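Local coordinates for yersinopine synthase (Yersinia pestis, PDB 6C4M), which catalyses the NADPH-dependent reductive condensation of pyruvate with an amino-acid intermediate, the last step in making the metallophore yersinopine, at residues L165-A170 and Q211-A216; F253-Y258 and R323-D328; D299-A304 and E352-L357. All coordinates share one frame; numbering follows the deposited sequence.

Contact 1 (L165-A170 and Q211-A216); sequences LSSYYA and QRIYLA. With NAP (NADP nicotinamide-adenine-dinucleotide phosphate), chain B.
Ser-166 and Tyr-214 grip each other by two hydrogen bonds. Ser-166 N donates to Tyr-214 O at 2.8 Å, and Tyr-214 N gives its hydrogen back to Ser-166 OG at 2.9 Å, fairly straight at 162°. The serine hydroxyl can reach that amide because OG stands between the backbone N and the carbonyl carbon (chi1 52°); the same oxygen lies in the plane of the Tyr-214 ring, at its edge. That ring turns away from the loop, stacks on Phe-253 and sends its hydroxyl to Asp-328.

Next to this pair, Leu-165 and Leu-215 form an antiparallel non-hydrogen-bonded pair. Their side chains lie side by side and point the same way, and CD2 of Leu-165 presses on CD2 of Leu-215 at 3.4 Å, tighter than normal van der Waals contact. Beside them Ile-213 spreads its two branches: CG2 meets Leu-165 CD2 at 3.7 Å, whereas CD1 lies 3.5 Å from Ser-167 O. CG1 of the same isoleucine touches Tyr-169 CB at 3.9 Å, while the Tyr-169 ring leads away and its hydroxyl is hydrogen-bonded to Asp-40.

Tyr-168 points the other way, with CG anti to the backbone N (chi1 174°). Its CB comes within 3.5 Å of O4D of the nicotinamide ribose, its CD2 lies by the carboxamide carbon C7N, and its hydroxyl bonds to Thr-172. The connection between strands 161-165 and 170-173, backed by strand 203-217, thus forms part of the nicotinamide end of the NADP pocket in a Rossmann-type nucleotide-binding domain.

Contact 2 (F253-Y258 and R323-D328); sequences FSITNY and RFLNDD
Phe-324 of helix 321-329 packs against Phe-253 and Ile-255, and the packing is tight around its ring. CZ lies 3.0 Å from Phe-253 O. CA of Ile-255 lies at the edge of the Phe-324 ring, in its plane, next to CE2, which also meets CB of Ile-255 at 3.7 Å. The CB of Phe-324 points toward the other segment, and CG is anti to the backbone N (chi1 174°). CD1 of Phe-324 also touches CD1 of Phe-253 at 3.4 Å, the two ring planes being inclined at 49°.

Phe-253, in the loop before helix 255-264, thus packs together with Ile-255 on helix 321-329 where the latter widens into a pi-type turn; helix 255-264 carries His-260, the inferred proton donor/acceptor. No hydrogen bond joins the two segments.

Contacts are sparser at both margins. Ile-255 and Leu-325, their side chains crossing at about a right angle, meet through CD1 and CD2 at 3.9 Å. On the other flank, partly exposed Arg-323 brings NH2 only to 3.9 Å from CE1 of Phe-253. Its guanidinium is held instead within its own helix, where NH2 forms a salt bridge to Asp-328 OD2 at 3.1 Å, approaching from above the carboxylate plane.

Contact 3 (D299-A304 and E352-L357); sequences DLAGLA and EQQYAL
Ala-301 sits against Gln-354 and Leu-357 where two helices, 294-313 and 350-364, pack across each other in the helical part of the enzyme. Over these short segments their axes come within 9.6 Å and their directions differ by 122°, so the helices diverge quickly and few side chains meet. Tyr-355 meets Tyr-355 of the second subunit, on which Gln-354 also packs, so helix 350-364 also takes part in the homodimer interface.

The apolar contacts centre on the small methyl of Ala-301. Its CB lies 4.0 Å from CG of Gln-354 and 4.1 Å from CD1 of Leu-357. The CA atoms of Ala-301 and Gln-354, 6.4 Å apart, are the nearest such pair across the segments. Leu-300 extends the patch: its CD2 meets CD2 of Leu-357 at 4.2 Å, the two side chains slanting past each other. CG of Leu-300, anti to the backbone N (chi1 176°), itself lies 4.2 Å from CD1 of Leu-357. Leu-300 also packs on Pro-262 of helix 255-264, and Leu-357 on Leu-325.

The polar link is indirect, for no hydrogen bond joins the two segments themselves. Gln-353 uses both ends of its amide: NE2 donates to the carbonyl of Phe-345, and OE1 accepts from a water at 2.9 Å. That same water gives its other hydrogen to Ala-301 O at 3.0 Å.

The three contacts run outward from the nucleotide-binding sheet into the helical region. Contact 1 closes before the others open; contacts 2 and 3 interleave, with segments 253-258, 299-304, 323-328 and 352-357 in that order. Centres of contacts 1 and 2 are 11 Å apart, and they touch through Ser-166 O with Ser-254 OG. Contacts 2 and 3, 13 Å between centres, meet where Leu-300 and Leu-303 reach helix 255-264. Contacts 1 and 3, with centres 24 Å apart, do not touch. Contact 2 therefore bridges the NADP-binding side and the helices leading to the dimer interface.

Contact 1 (L165-A170 and Q211-A216)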
loop_
_atom_site.group_PDB
_atom_site.type_symbol
_atom_site.label_atom_id
_atom_site.label_comp_id
_atom_site.label_asym_id
_atom_site.label_seq_id
_atom_site.Cartn_x
_atom_site.Cartn_y
_atom_site.Cartn_z
ATOM N N LEU A 165 2.580 -32.847 -6.467
ATOM C CA LEU A 165 3.037 -31.883 -5.478
ATOM C C LEU A 165 2.395 -30.535 -5.768
ATOM O O LEU A 165 2.336 -30.114 -6.924
ATOM C CB LEU A 165 4.559 -31.750 -5.506
ATOM C CG LEU A 165 5.321 -33.054 -5.197
ATOM C CD1 LEU A 165 6.688 -33.008 -5.809
ATOM C CD2 LEU A 165 5.408 -33.250 -3.713
ATOM N N SER A 166 1.950 -29.859 -4.699
ATOM C CA SER A 166 1.228 -28.598 -4.843
ATOM C C SER A 166 2.074 -27.533 -5.522
ATOM O O SER A 166 1.541 -26.699 -6.260
ATOM C CB SER A 166 0.756 -28.104 -3.479
ATOM O OG SER A 166 1.813 -28.059 -2.524
ATOM N N SER A 167 3.383 -27.546 -5.303
ATOM C CA SER A 167 4.262 -26.618 -5.989
ATOM C C SER A 167 5.681 -27.133 -5.879
ATOM O O SER A 167 5.977 -28.025 -5.082
ATOM C CB SER A 167 4.161 -25.207 -5.410
ATOM O OG SER A 167 4.772 -25.117 -4.134
ATOM N N TYR A 168 6.567 -26.555 -6.689
ATOM C CA TYR A 168 7.983 -26.805 -6.490
ATOM C C TYR A 168 8.357 -26.318 -5.095
ATOM O O TYR A 168 7.766 -25.357 -4.573
ATOM C CB TYR A 168 8.819 -26.117 -7.570
ATOM C CG TYR A 168 10.300 -26.228 -7.327
ATOM C CD1 TYR A 168 10.912 -27.475 -7.201
ATOM C CD2 TYR A 168 11.094 -25.082 -7.220
ATOM C CE1 TYR A 168 12.266 -27.574 -6.951
ATOM C CE2 TYR A 168 12.456 -25.172 -6.976
ATOM C CZ TYR A 168 13.037 -26.413 -6.849
ATOM O OH TYR A 168 14.397 -26.500 -6.610
ATOM N N TYR A 169 9.299 -27.020 -4.461
ATOM C CA TYR A 169 9.520 -26.865 -3.024
ATOM C C TYR A 169 10.593 -25.836 -2.674
ATOM O O TYR A 169 10.987 -25.732 -1.499
ATOM C CB TYR A 169 9.866 -28.227 -2.403
ATOM C CG TYR A 169 11.077 -28.928 -2.965
ATOM C CD1 TYR A 169 12.353 -28.678 -2.467
ATOM C CD2 TYR A 169 10.940 -29.901 -3.966
ATOM C CE1 TYR A 169 13.478 -29.363 -2.983
ATOM C CE2 TYR A 169 12.030 -30.573 -4.476
ATOM C CZ TYR A 169 13.295 -30.314 -4.000
ATOM O OH TYR A 169 14.360 -31.044 -4.527
ATOM N N ALA A 170 11.038 -25.036 -3.638
ATOM C CA ALA A 170 12.107 -24.089 -3.391
ATOM C C ALA A 170 12.016 -22.915 -4.358
ATOM O O ALA A 170 11.105 -22.816 -5.189
ATOM C CB ALA A 170 13.461 -24.763 -3.534
ATOM N N GLN A 211 7.959 -23.812 3.272
ATOM C CA GLN A 211 7.731 -24.397 4.598
ATOM C C GLN A 211 6.899 -25.675 4.530
ATOM O O GLN A 211 7.118 -26.596 5.331
ATOM C CB GLN A 211 7.076 -23.389 5.550
ATOM C CG GLN A 211 5.829 -22.695 5.036
ATOM C CD GLN A 211 5.357 -21.560 5.968
ATOM O OE1 GLN A 211 5.120 -20.431 5.527
ATOM N NE2 GLN A 211 5.209 -21.869 7.249
ATOM N N ARG A 212 5.937 -25.762 3.609
ATOM C CA ARG A 212 5.247 -27.027 3.417
ATOM C C ARG A 212 4.804 -27.195 1.968
ATOM O O ARG A 212 4.663 -26.230 1.208
ATOM C CB ARG A 212 4.055 -27.179 4.375
ATOM C CG ARG A 212 2.894 -26.223 4.234
ATOM C CD ARG A 212 1.962 -26.413 5.467
ATOM N NE ARG A 212 2.394 -25.596 6.603
ATOM C CZ ARG A 212 2.996 -26.017 7.709
ATOM N NH1 ARG A 212 3.252 -27.308 7.926
ATOM N NH2 ARG A 212 3.337 -25.121 8.631
ATOM N N ILE A 213 4.622 -28.463 1.609
ATOM C CA ILE A 213 4.116 -28.895 0.321
ATOM C C ILE A 213 2.978 -29.858 0.593
ATOM O O ILE A 213 3.055 -30.685 1.510
ATOM C CB ILE A 213 5.213 -29.584 -0.514
ATOM C CG1 ILE A 213 6.369 -28.624 -0.823
ATOM C CG2 ILE A 213 4.641 -30.136 -1.771
ATOM C CD1 ILE A 213 5.977 -27.396 -1.637
ATOM N N TYR A 214 1.928 -29.758 -0.198
ATOM C CA TYR A 214 0.810 -30.680 -0.131
ATOM C C TYR A 214 0.994 -31.710 -1.234
ATOM O O TYR A 214 1.357 -31.355 -2.354
ATOM C CB TYR A 214 -0.520 -29.946 -0.313
ATOM C CG TYR A 214 -0.833 -28.976 0.789
ATOM C CD1 TYR A 214 -0.358 -27.675 0.747
ATOM C CD2 TYR A 214 -1.600 -29.359 1.884
ATOM C CE1 TYR A 214 -0.634 -26.781 1.767
ATOM C CE2 TYR A 214 -1.879 -28.464 2.913
ATOM C CZ TYR A 214 -1.408 -27.175 2.827
ATOM O OH TYR A 214 -1.662 -26.295 3.837
ATOM N N LEU A 215 0.782 -32.988 -0.926
ATOM C CA LEU A 215 0.866 -33.959 -1.999
ATOM C C LEU A 215 -0.141 -35.077 -1.788
ATOM O O LEU A 215 -0.752 -35.206 -0.724
ATOM C CB LEU A 215 2.295 -34.476 -2.144
ATOM C CG LEU A 215 2.975 -35.181 -0.970
ATOM C CD1 LEU A 215 2.330 -36.448 -0.694
ATOM C CD2 LEU A 215 4.441 -35.437 -1.298
ATOM N N ALA A 216 -0.298 -35.895 -2.832
ATOM C CA ALA A 216 -1.217 -37.027 -2.820
ATOM C C ALA A 216 -0.902 -37.907 -4.022
ATOM O O ALA A 216 -0.316 -37.449 -5.003
ATOM C CB ALA A 216 -2.681 -36.561 -2.877
HETATM P PA NAP B . 11.278 -23.908 -16.252
HETATM O O1A NAP B . 9.920 -24.059 -15.686
HETATM O O2A NAP B . 11.536 -22.470 -16.774
HETATM O O5B NAP B . 11.432 -25.003 -17.469
HETATM C C5B NAP B . 11.611 -26.367 -17.028
HETATM C C4B NAP B . 11.795 -27.239 -18.284
HETATM O O4B NAP B . 10.510 -27.052 -19.143
HETATM C C3B NAP B . 12.786 -26.849 -19.002
HETATM O O3B NAP B . 13.455 -27.990 -19.628
HETATM C C2B NAP B . 12.129 -25.930 -20.197
HETATM O O2B NAP B . 12.993 -25.956 -21.386
HETATM C C1B NAP B . 10.999 -26.475 -20.476
HETATM N N9A NAP B . 10.061 -25.388 -20.762
HETATM C C8A NAP B . 9.742 -24.222 -20.177
HETATM N N7A NAP B . 8.810 -23.674 -20.969
HETATM C C5A NAP B . 8.579 -24.519 -22.022
HETATM C C6A NAP B . 7.698 -24.362 -23.063
HETATM N N6A NAP B . 6.744 -23.330 -23.470
HETATM N N1A NAP B . 7.618 -25.318 -24.007
HETATM C C2A NAP B . 8.401 -26.445 -23.920
HETATM N N3A NAP B . 9.274 -26.595 -22.882
HETATM C C4A NAP B . 9.353 -25.609 -21.918
HETATM O O3 NAP B . 12.365 -24.244 -15.048
HETATM P PN NAP B . 12.142 -24.495 -13.466
HETATM O O1N NAP B . 13.152 -25.495 -13.112
HETATM O O2N NAP B . 12.381 -23.120 -12.796
HETATM O O5D NAP B . 10.608 -24.981 -13.022
HETATM C C5D NAP B . 10.297 -26.386 -12.827
HETATM C C4D NAP B . 8.816 -26.448 -12.401
HETATM O O4D NAP B . 8.624 -25.688 -11.010
HETATM C C3D NAP B . 7.987 -25.852 -13.233
HETATM O O3D NAP B . 6.662 -26.558 -13.067
HETATM C C2D NAP B . 7.778 -24.426 -12.712
HETATM O O2D NAP B . 6.523 -24.036 -13.017
HETATM C C1D NAP B . 7.861 -24.645 -11.189
HETATM N N1N NAP B . 8.432 -23.510 -10.423
HETATM C C2N NAP B . 9.761 -23.378 -10.217
HETATM C C3N NAP B . 10.232 -22.289 -9.448
HETATM C C7N NAP B . 11.742 -22.096 -9.193
HETATM O O7N NAP B . 12.134 -21.544 -8.243
HETATM N N7N NAP B . 12.649 -22.626 -10.177
HETATM C C4N NAP B . 9.359 -21.375 -8.928
HETATM C C5N NAP B . 8.041 -21.511 -9.141
HETATM C C6N NAP B . 7.564 -22.593 -9.889
HETATM P P2B NAP B . 14.290 -24.866 -21.510
HETATM O O1X NAP B . 13.717 -23.549 -21.990
HETATM O O2X NAP B . 14.934 -24.676 -20.179
HETATM O O3X NAP B . 15.256 -25.383 -22.551
#

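Contact 2 (F253-Y258 and R323-D328)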
loop_
_atom_site.group_PDB
_atom_site.type_symbol
_atom_site.label_atom_id
_atom_site.label_comp_id
_atom_site.label_asym_id
_atom_site.label_seq_id
_atom_site.Cartn_x
_atom_site.Cartn_y
_atom_site.Cartn_z
ATOM N N PHE A 253 -3.859 -26.470 -3.698
ATOM C CA PHE A 253 -2.884 -25.605 -3.049
ATOM C C PHE A 253 -1.795 -25.088 -3.997
ATOM O O PHE A 253 -0.657 -24.844 -3.555
ATOM C CB PHE A 253 -2.261 -26.353 -1.863
ATOM C CG PHE A 253 -3.228 -26.610 -0.753
ATOM C CD1 PHE A 253 -3.608 -25.580 0.074
ATOM C CD2 PHE A 253 -3.763 -27.862 -0.543
ATOM C CE1 PHE A 253 -4.504 -25.792 1.111
ATOM C CE2 PHE A 253 -4.670 -28.086 0.482
ATOM C CZ PHE A 253 -5.038 -27.050 1.313
ATOM N N SER A 254 -2.105 -24.881 -5.285
ATOM C CA SER A 254 -1.165 -24.254 -6.226
ATOM C C SER A 254 -1.378 -22.729 -6.214
ATOM O O SER A 254 -2.297 -22.216 -6.855
ATOM C CB SER A 254 -1.354 -24.802 -7.641
ATOM O OG SER A 254 -1.262 -26.226 -7.641
ATOM N N ILE A 255 -0.475 -21.990 -5.565
ATOM C CA ILE A 255 -0.681 -20.557 -5.373
ATOM C C ILE A 255 -0.863 -19.830 -6.711
ATOM O O ILE A 255 -1.702 -18.926 -6.820
ATOM C CB ILE A 255 0.489 -19.962 -4.569
ATOM C CG1 ILE A 255 0.232 -18.467 -4.273
ATOM C CG2 ILE A 255 1.803 -20.180 -5.309
ATOM C CD1 ILE A 255 1.275 -17.830 -3.418
ATOM N N THR A 256 -0.081 -20.198 -7.744
ATOM C CA THR A 256 -0.064 -19.401 -8.966
ATOM C C THR A 256 -1.387 -19.460 -9.698
ATOM O O THR A 256 -1.712 -18.524 -10.423
ATOM C CB THR A 256 1.049 -19.824 -9.921
ATOM O OG1 THR A 256 0.837 -21.184 -10.323
ATOM C CG2 THR A 256 2.418 -19.657 -9.254
ATOM N N ASN A 257 -2.172 -20.517 -9.522
ATOM C CA ASN A 257 -3.484 -20.530 -10.161
ATOM C C ASN A 257 -4.396 -19.453 -9.606
ATOM O O ASN A 257 -5.291 -18.985 -10.317
ATOM C CB ASN A 257 -4.159 -21.883 -9.995
ATOM C CG ASN A 257 -3.448 -23.003 -10.772
ATOM O OD1 ASN A 257 -2.282 -23.298 -10.515
ATOM N ND2 ASN A 257 -4.150 -23.612 -11.736
ATOM N N TYR A 258 -4.211 -19.076 -8.336
ATOM C CA TYR A 258 -5.030 -18.054 -7.690
ATOM C C TYR A 258 -4.520 -16.647 -7.971
ATOM O O TYR A 258 -5.322 -15.736 -8.193
ATOM C CB TYR A 258 -5.062 -18.281 -6.170
ATOM C CG TYR A 258 -5.748 -19.560 -5.771
ATOM C CD1 TYR A 258 -7.122 -19.603 -5.602
ATOM C CD2 TYR A 258 -5.024 -20.732 -5.589
ATOM C CE1 TYR A 258 -7.754 -20.793 -5.229
ATOM C CE2 TYR A 258 -5.644 -21.922 -5.225
ATOM C CZ TYR A 258 -7.017 -21.948 -5.068
ATOM O OH TYR A 258 -7.676 -23.120 -4.705
ATOM N N ARG A 323 -5.640 -17.655 4.496
ATOM C CA ARG A 323 -4.815 -18.501 5.371
ATOM C C ARG A 323 -3.684 -19.167 4.593
ATOM O O ARG A 323 -2.540 -19.208 5.065
ATOM C CB ARG A 323 -5.666 -19.574 6.070
ATOM C CG ARG A 323 -4.890 -20.457 7.124
ATOM C CD ARG A 323 -5.433 -21.901 7.229
ATOM N NE ARG A 323 -5.321 -22.503 5.915
ATOM C CZ ARG A 323 -4.179 -22.891 5.360
ATOM N NH1 ARG A 323 -3.029 -22.822 6.035
ATOM N NH2 ARG A 323 -4.204 -23.370 4.125
ATOM N N PHE A 324 -3.991 -19.702 3.408
ATOM C CA PHE A 324 -2.967 -20.329 2.568
ATOM C C PHE A 324 -1.876 -19.329 2.204
ATOM O O PHE A 324 -0.684 -19.612 2.353
ATOM C CB PHE A 324 -3.627 -20.903 1.307
ATOM C CG PHE A 324 -2.658 -21.456 0.286
ATOM C CD1 PHE A 324 -1.920 -22.613 0.552
ATOM C CD2 PHE A 324 -2.525 -20.855 -0.963
ATOM C CE1 PHE A 324 -1.040 -23.139 -0.397
ATOM C CE2 PHE A 324 -1.654 -21.381 -1.919
ATOM C CZ PHE A 324 -0.922 -22.529 -1.638
ATOM N N LEU A 325 -2.264 -18.157 1.693
ATOM C CA LEU A 325 -1.265 -17.155 1.326
ATOM C C LEU A 325 -0.399 -16.767 2.511
ATOM O O LEU A 325 0.827 -16.650 2.389
ATOM C CB LEU A 325 -1.934 -15.904 0.780
ATOM C CG LEU A 325 -2.751 -16.060 -0.488
ATOM C CD1 LEU A 325 -3.510 -14.743 -0.809
ATOM C CD2 LEU A 325 -1.859 -16.446 -1.658
ATOM N N ASN A 326 -1.023 -16.496 3.651
ATOM C CA ASN A 326 -0.258 -15.983 4.777
ATOM C C ASN A 326 0.506 -17.110 5.462
ATOM O O ASN A 326 1.721 -17.010 5.658
ATOM C CB ASN A 326 -1.185 -15.291 5.776
ATOM C CG ASN A 326 -0.435 -14.483 6.817
ATOM O OD1 ASN A 326 -0.072 -13.331 6.594
ATOM N ND2 ASN A 326 -0.193 -15.098 7.974
ATOM N N ASP A 327 -0.195 -18.192 5.811
ATOM C CA ASP A 327 0.378 -19.190 6.716
ATOM C C ASP A 327 1.166 -20.270 5.982
ATOM O O ASP A 327 2.055 -20.873 6.578
ATOM C CB ASP A 327 -0.719 -19.849 7.568
ATOM C CG ASP A 327 -1.341 -18.909 8.584
ATOM O OD1 ASP A 327 -0.962 -17.702 8.652
ATOM O OD2 ASP A 327 -2.239 -19.389 9.319
ATOM N N ASP A 328 0.882 -20.535 4.717
ATOM C CA ASP A 328 1.669 -21.515 3.963
ATOM C C ASP A 328 2.679 -20.900 3.000
ATOM O O ASP A 328 3.546 -21.627 2.514
ATOM C CB ASP A 328 0.754 -22.437 3.168
ATOM C CG ASP A 328 -0.192 -23.235 4.053
ATOM O OD1 ASP A 328 0.049 -23.321 5.278
ATOM O OD2 ASP A 328 -1.180 -23.788 3.513
#

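Contact 3 (D299-A304 and E352-L357)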
loop_
_atom_site.group_PDB
_atom_site.type_symbol
_atom_site.label_atom_id
_atom_site.label_comp_id
_atom_site.label_asym_id
_atom_site.label_seq_id
_atom_site.Cartn_x
_atom_site.Cartn_y
_atom_site.Cartn_z
ATOM N N ASP A 299 -10.923 -9.192 -8.750
ATOM C CA ASP A 299 -10.765 -10.384 -9.601
ATOM C C ASP A 299 -10.083 -11.528 -8.845
ATOM O O ASP A 299 -10.374 -12.701 -9.098
ATOM C CB ASP A 299 -9.951 -10.085 -10.867
ATOM C CG ASP A 299 -10.713 -9.266 -11.909
ATOM O OD1 ASP A 299 -11.959 -9.192 -11.852
ATOM O OD2 ASP A 299 -10.049 -8.752 -12.832
ATOM N N LEU A 300 -9.145 -11.209 -7.949
ATOM C CA LEU A 300 -8.498 -12.241 -7.164
ATOM C C LEU A 300 -9.517 -12.954 -6.287
ATOM O O LEU A 300 -9.576 -14.190 -6.241
ATOM C CB LEU A 300 -7.376 -11.623 -6.333
ATOM C CG LEU A 300 -6.608 -12.517 -5.348
ATOM C CD1 LEU A 300 -6.026 -13.666 -6.049
ATOM C CD2 LEU A 300 -5.509 -11.722 -4.669
ATOM N N ALA A 301 -10.347 -12.184 -5.593
ATOM C CA ALA A 301 -11.374 -12.783 -4.757
ATOM C C ALA A 301 -12.405 -13.538 -5.593
ATOM O O ALA A 301 -12.852 -14.614 -5.197
ATOM C CB ALA A 301 -12.042 -11.693 -3.927
ATOM N N GLY A 302 -12.836 -12.963 -6.722
ATOM C CA GLY A 302 -13.841 -13.623 -7.550
ATOM C C GLY A 302 -13.348 -14.919 -8.174
ATOM O O GLY A 302 -14.105 -15.894 -8.303
ATOM N N LEU A 303 -12.086 -14.947 -8.608
ATOM C CA LEU A 303 -11.538 -16.191 -9.156
ATOM C C LEU A 303 -11.448 -17.295 -8.095
ATOM O O LEU A 303 -11.731 -18.473 -8.380
ATOM C CB LEU A 303 -10.165 -15.908 -9.783
ATOM C CG LEU A 303 -9.416 -17.091 -10.412
ATOM C CD1 LEU A 303 -10.218 -17.676 -11.545
ATOM C CD2 LEU A 303 -8.033 -16.680 -10.881
ATOM N N ALA A 304 -11.065 -16.945 -6.867
ATOM C CA ALA A 304 -11.129 -17.913 -5.774
ATOM C C ALA A 304 -12.552 -18.441 -5.583
ATOM O O ALA A 304 -12.748 -19.639 -5.359
ATOM C CB ALA A 304 -10.606 -17.270 -4.478
ATOM N N GLU A 352 -15.195 -7.269 2.343
ATOM C CA GLU A 352 -14.208 -7.414 3.411
ATOM C C GLU A 352 -13.093 -8.366 3.010
ATOM O O GLU A 352 -11.924 -8.147 3.359
ATOM C CB GLU A 352 -14.863 -7.911 4.696
ATOM C CG GLU A 352 -13.923 -7.760 5.894
ATOM C CD GLU A 352 -14.627 -7.878 7.234
ATOM O OE1 GLU A 352 -15.828 -8.233 7.275
ATOM O OE2 GLU A 352 -13.956 -7.619 8.246
ATOM N N GLN A 353 -13.439 -9.446 2.300
ATOM C CA GLN A 353 -12.422 -10.274 1.676
ATOM C C GLN A 353 -11.480 -9.433 0.835
ATOM O O GLN A 353 -10.248 -9.572 0.916
ATOM C CB GLN A 353 -13.083 -11.353 0.795
ATOM C CG GLN A 353 -13.707 -12.521 1.551
ATOM C CD GLN A 353 -14.053 -13.671 0.589
ATOM O OE1 GLN A 353 -14.002 -13.514 -0.637
ATOM N NE2 GLN A 353 -14.381 -14.817 1.140
ATOM N N GLN A 354 -12.048 -8.538 0.022
ATOM C CA GLN A 354 -11.223 -7.743 -0.860
ATOM C C GLN A 354 -10.325 -6.806 -0.073
ATOM O O GLN A 354 -9.121 -6.714 -0.344
ATOM C CB GLN A 354 -12.123 -6.980 -1.835
ATOM C CG GLN A 354 -12.707 -7.915 -2.943
ATOM C CD GLN A 354 -13.784 -7.219 -3.758
ATOM O OE1 GLN A 354 -13.685 -6.038 -4.029
ATOM N NE2 GLN A 354 -14.837 -7.937 -4.092
ATOM N N TYR A 355 -10.897 -6.081 0.892
ATOM C CA TYR A 355 -10.090 -5.195 1.730
ATOM C C TYR A 355 -8.926 -5.977 2.329
ATOM O O TYR A 355 -7.763 -5.564 2.219
ATOM C CB TYR A 355 -10.980 -4.554 2.813
ATOM C CG TYR A 355 -10.342 -3.504 3.734
ATOM C CD1 TYR A 355 -9.135 -2.898 3.425
ATOM C CD2 TYR A 355 -10.975 -3.126 4.908
ATOM C CE1 TYR A 355 -8.581 -1.968 4.256
ATOM C CE2 TYR A 355 -10.417 -2.193 5.765
ATOM C CZ TYR A 355 -9.221 -1.614 5.432
ATOM O OH TYR A 355 -8.673 -0.650 6.246
ATOM N N ALA A 356 -9.216 -7.165 2.883
ATOM C CA ALA A 356 -8.158 -7.965 3.497
ATOM C C ALA A 356 -7.071 -8.311 2.492
ATOM O O ALA A 356 -5.878 -8.209 2.808
ATOM C CB ALA A 356 -8.736 -9.229 4.125
ATOM N N LEU A 357 -7.457 -8.673 1.254
ATOM C CA LEU A 357 -6.462 -9.018 0.250
ATOM C C LEU A 357 -5.667 -7.812 -0.213
ATOM O O LEU A 357 -4.451 -7.935 -0.447
ATOM C CB LEU A 357 -7.137 -9.710 -0.935
ATOM C CG LEU A 357 -7.605 -11.144 -0.671
ATOM C CD1 LEU A 357 -8.599 -11.593 -1.771
ATOM C CD2 LEU A 357 -6.382 -12.082 -0.611
HETATM O O HOH W 1 -12.537 -15.366 -2.322
#